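Local structure of stromal cell-derived factor 2-like protein (3MAL) at residues Thr52-Gly56 with Val57-Asn61. The protein takes part in endoplasmic reticulum protein quality control and the unfolded protein response of Arabidopsis, and may help monitor glycoproteins. Numbering follows the deposited sequence.
Sequences TGFPG and VVDSN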
ATOM      1  N   THR A  52      -6.914  -6.149   1.406  1.00  7.68           N
ATOM      2  CA  THR A  52      -6.505  -7.556   1.428  1.00  7.21           C
ATOM      3  C   THR A  52      -5.378  -7.827   0.451  1.00  7.78           C
ATOM      4  O   THR A  52      -4.991  -6.946  -0.344  1.00  7.92           O
ATOM      5  CB  THR A  52      -7.671  -8.519   1.034  1.00  7.17           C
ATOM      6  OG1 THR A  52      -7.963  -8.380  -0.367  1.00  6.03           O
ATOM      7  CG2 THR A  52      -8.928  -8.263   1.868  1.00  7.57           C
ATOM      8  N   GLY A  53      -4.841  -9.044   0.524  1.00  7.78           N
ATOM      9  CA  GLY A  53      -3.972  -9.581  -0.505  1.00  7.64           C
ATOM     10  C   GLY A  53      -4.790 -10.397  -1.493  1.00  8.09           C
ATOM     11  O   GLY A  53      -5.518 -11.286  -1.103  1.00  8.03           O
ATOM     12  N   PHE A  54      -4.670 -10.075  -2.776  1.00  8.28           N
ATOM     13  CA  PHE A  54      -5.475 -10.694  -3.842  1.00  8.92           C
ATOM     14  C   PHE A  54      -4.585 -11.484  -4.845  1.00  9.23           C
ATOM     15  O   PHE A  54      -3.648 -10.938  -5.411  1.00  9.55           O
ATOM     16  CB  PHE A  54      -6.241  -9.582  -4.574  1.00  8.34           C
ATOM     17  CG  PHE A  54      -7.278 -10.077  -5.516  1.00  8.72           C
ATOM     18  CD1 PHE A  54      -8.578 -10.332  -5.062  1.00  8.51           C
ATOM     19  CD2 PHE A  54      -6.975 -10.283  -6.864  1.00  7.70           C
ATOM     20  CE1 PHE A  54      -9.552 -10.793  -5.944  1.00 10.16           C
ATOM     21  CE2 PHE A  54      -7.951 -10.745  -7.757  1.00  9.58           C
ATOM     22  CZ  PHE A  54      -9.234 -11.002  -7.300  1.00  8.47           C
ATOM     23  N   PRO A  55      -4.904 -12.765  -5.109  1.00 10.56           N
ATOM     24  CA  PRO A  55      -3.947 -13.530  -5.944  1.00 10.65           C
ATOM     25  C   PRO A  55      -4.051 -13.417  -7.487  1.00 11.50           C
ATOM     26  O   PRO A  55      -3.030 -13.573  -8.172  1.00 11.56           O
ATOM     27  CB  PRO A  55      -4.184 -14.980  -5.497  1.00 11.45           C
ATOM     28  CG  PRO A  55      -5.665 -14.999  -5.094  1.00  9.62           C
ATOM     29  CD  PRO A  55      -5.975 -13.618  -4.541  1.00  9.96           C
ATOM     30  N   GLY A  56      -5.248 -13.177  -8.026  1.00 11.29           N
ATOM     31  CA  GLY A  56      -5.471 -13.149  -9.489  1.00 10.99           C
ATOM     32  C   GLY A  56      -4.818 -11.952 -10.178  1.00 11.11           C
ATOM     33  O   GLY A  56      -4.751 -10.851  -9.605  1.00 10.58           O
ATOM     34  N   VAL A  57      -4.331 -12.180 -11.397  1.00 10.64           N
ATOM     35  CA  VAL A  57      -3.664 -11.161 -12.209  1.00 12.21           C
ATOM     36  C   VAL A  57      -4.613 -10.063 -12.698  1.00 12.17           C
ATOM     37  O   VAL A  57      -4.277  -8.861 -12.678  1.00 12.21           O
ATOM     38  CB  VAL A  57      -2.950 -11.805 -13.472  1.00 12.23           C
ATOM     39  CG1 VAL A  57      -2.403 -10.732 -14.405  1.00 14.08           C
ATOM     40  CG2 VAL A  57      -1.860 -12.737 -13.074  1.00 13.78           C
ATOM     41  N   VAL A  58      -5.792 -10.448 -13.183  1.00 12.09           N
ATOM     42  CA  VAL A  58      -6.674  -9.410 -13.707  1.00 11.24           C
ATOM     43  C   VAL A  58      -7.731  -8.921 -12.722  1.00 11.12           C
ATOM     44  O   VAL A  58      -8.673  -9.617 -12.364  1.00 10.29           O
ATOM     45  CB  VAL A  58      -7.079  -9.571 -15.239  1.00 12.78           C
ATOM     46  CG1 VAL A  58      -6.513 -10.830 -15.878  1.00 11.08           C
ATOM     47  CG2 VAL A  58      -8.570  -9.276 -15.555  1.00 11.36           C
ATOM     48  N   ASP A  59      -7.511  -7.690 -12.273  1.00  9.58           N
ATOM     49  CA  ASP A  59      -8.230  -7.128 -11.146  1.00  8.54           C
ATOM     50  C   ASP A  59      -7.947  -5.629 -11.078  1.00  7.69           C
ATOM     51  O   ASP A  59      -6.874  -5.224 -10.640  1.00  7.07           O
ATOM     52  CB  ASP A  59      -7.766  -7.810  -9.850  1.00  8.86           C
ATOM     53  CG  ASP A  59      -8.551  -7.344  -8.661  1.00  9.77           C
ATOM     54  OD1 ASP A  59      -7.937  -6.829  -7.705  1.00  9.85           O
ATOM     55  OD2 ASP A  59      -9.785  -7.477  -8.706  1.00 11.53           O
ATOM     56  N   SER A  60      -8.895  -4.805 -11.536  1.00  7.10           N
ATOM     57  CA  SER A  60      -8.706  -3.337 -11.523  1.00  7.77           C
ATOM     58  C   SER A  60      -8.597  -2.843 -10.078  1.00  7.26           C
ATOM     59  O   SER A  60      -7.941  -1.839  -9.804  1.00  7.56           O
ATOM     60  CB  SER A  60      -9.849  -2.622 -12.254  1.00  7.14           C
ATOM     61  OG  SER A  60     -11.095  -3.014 -11.726  1.00 11.72           O
ATOM     62  N   ASN A  61      -9.209  -3.598  -9.155  1.00  7.17           N
ATOM     63  CA  ASN A  61      -9.134  -3.331  -7.716  1.00  7.54           C
ATOM     64  C   ASN A  61      -7.743  -3.494  -7.093  1.00  7.52           C
ATOM     65  O   ASN A  61      -7.562  -3.193  -5.894  1.00  7.62           O
ATOM     66  CB  ASN A  61     -10.147  -4.206  -6.950  1.00  8.34           C
ATOM     67  CG  ASN A  61     -11.555  -3.653  -7.000  1.00 10.14           C
ATOM     68  OD1 ASN A  61     -11.747  -2.452  -7.184  1.00 11.50           O
ATOM     69  ND2 ASN A  61     -12.553  -4.524  -6.837  1.00 12.42           N
TER
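Phe54 and Asp59 face each other across a bend at the surface, and their side chains stack: ring and carboxylate planes are 16° apart. Phe54 comes at the end of its strand. Its CG is anti to the backbone N (chi1 -170°), which reaches the ring out toward the returning chain. Asp59 CG lies over one face of that ring, displaced toward the rim, 3.6 Å from Phe54 CE2. Asp59 CB is also 3.6 Å from Phe54 CE2, while the two oxygens lie along the CD2-CE2-CZ side of the rim: Asp59 OD1 is 3.7 Å from Phe54 CD2, and Asp59 OD2 is 3.8 Å from Phe54 CZ. Asp59 OD1 also takes part in a hydrogen bond with Ser62 OG, which probably helps to fix the rotation of the carboxylate. Over the opposite face of the ring, also toward the rim, lies Pro55 CD. Gly56 then carries the chain round, its carbonyl O in the plane of the ring at the edge, and Val57 and Val58 point away at CB, Val57 touching Arg34. No hydrogen bond joins the two halves of the bend. The loop links strand 49-54 to strand 64-67 in the first MIR repeat of this beta-trefoil. Strand 34-38 borders it: His36 stacks on the Phe54 ring and touches Asp59, and Asn61 makes a backbone hydrogen bond with Ser37.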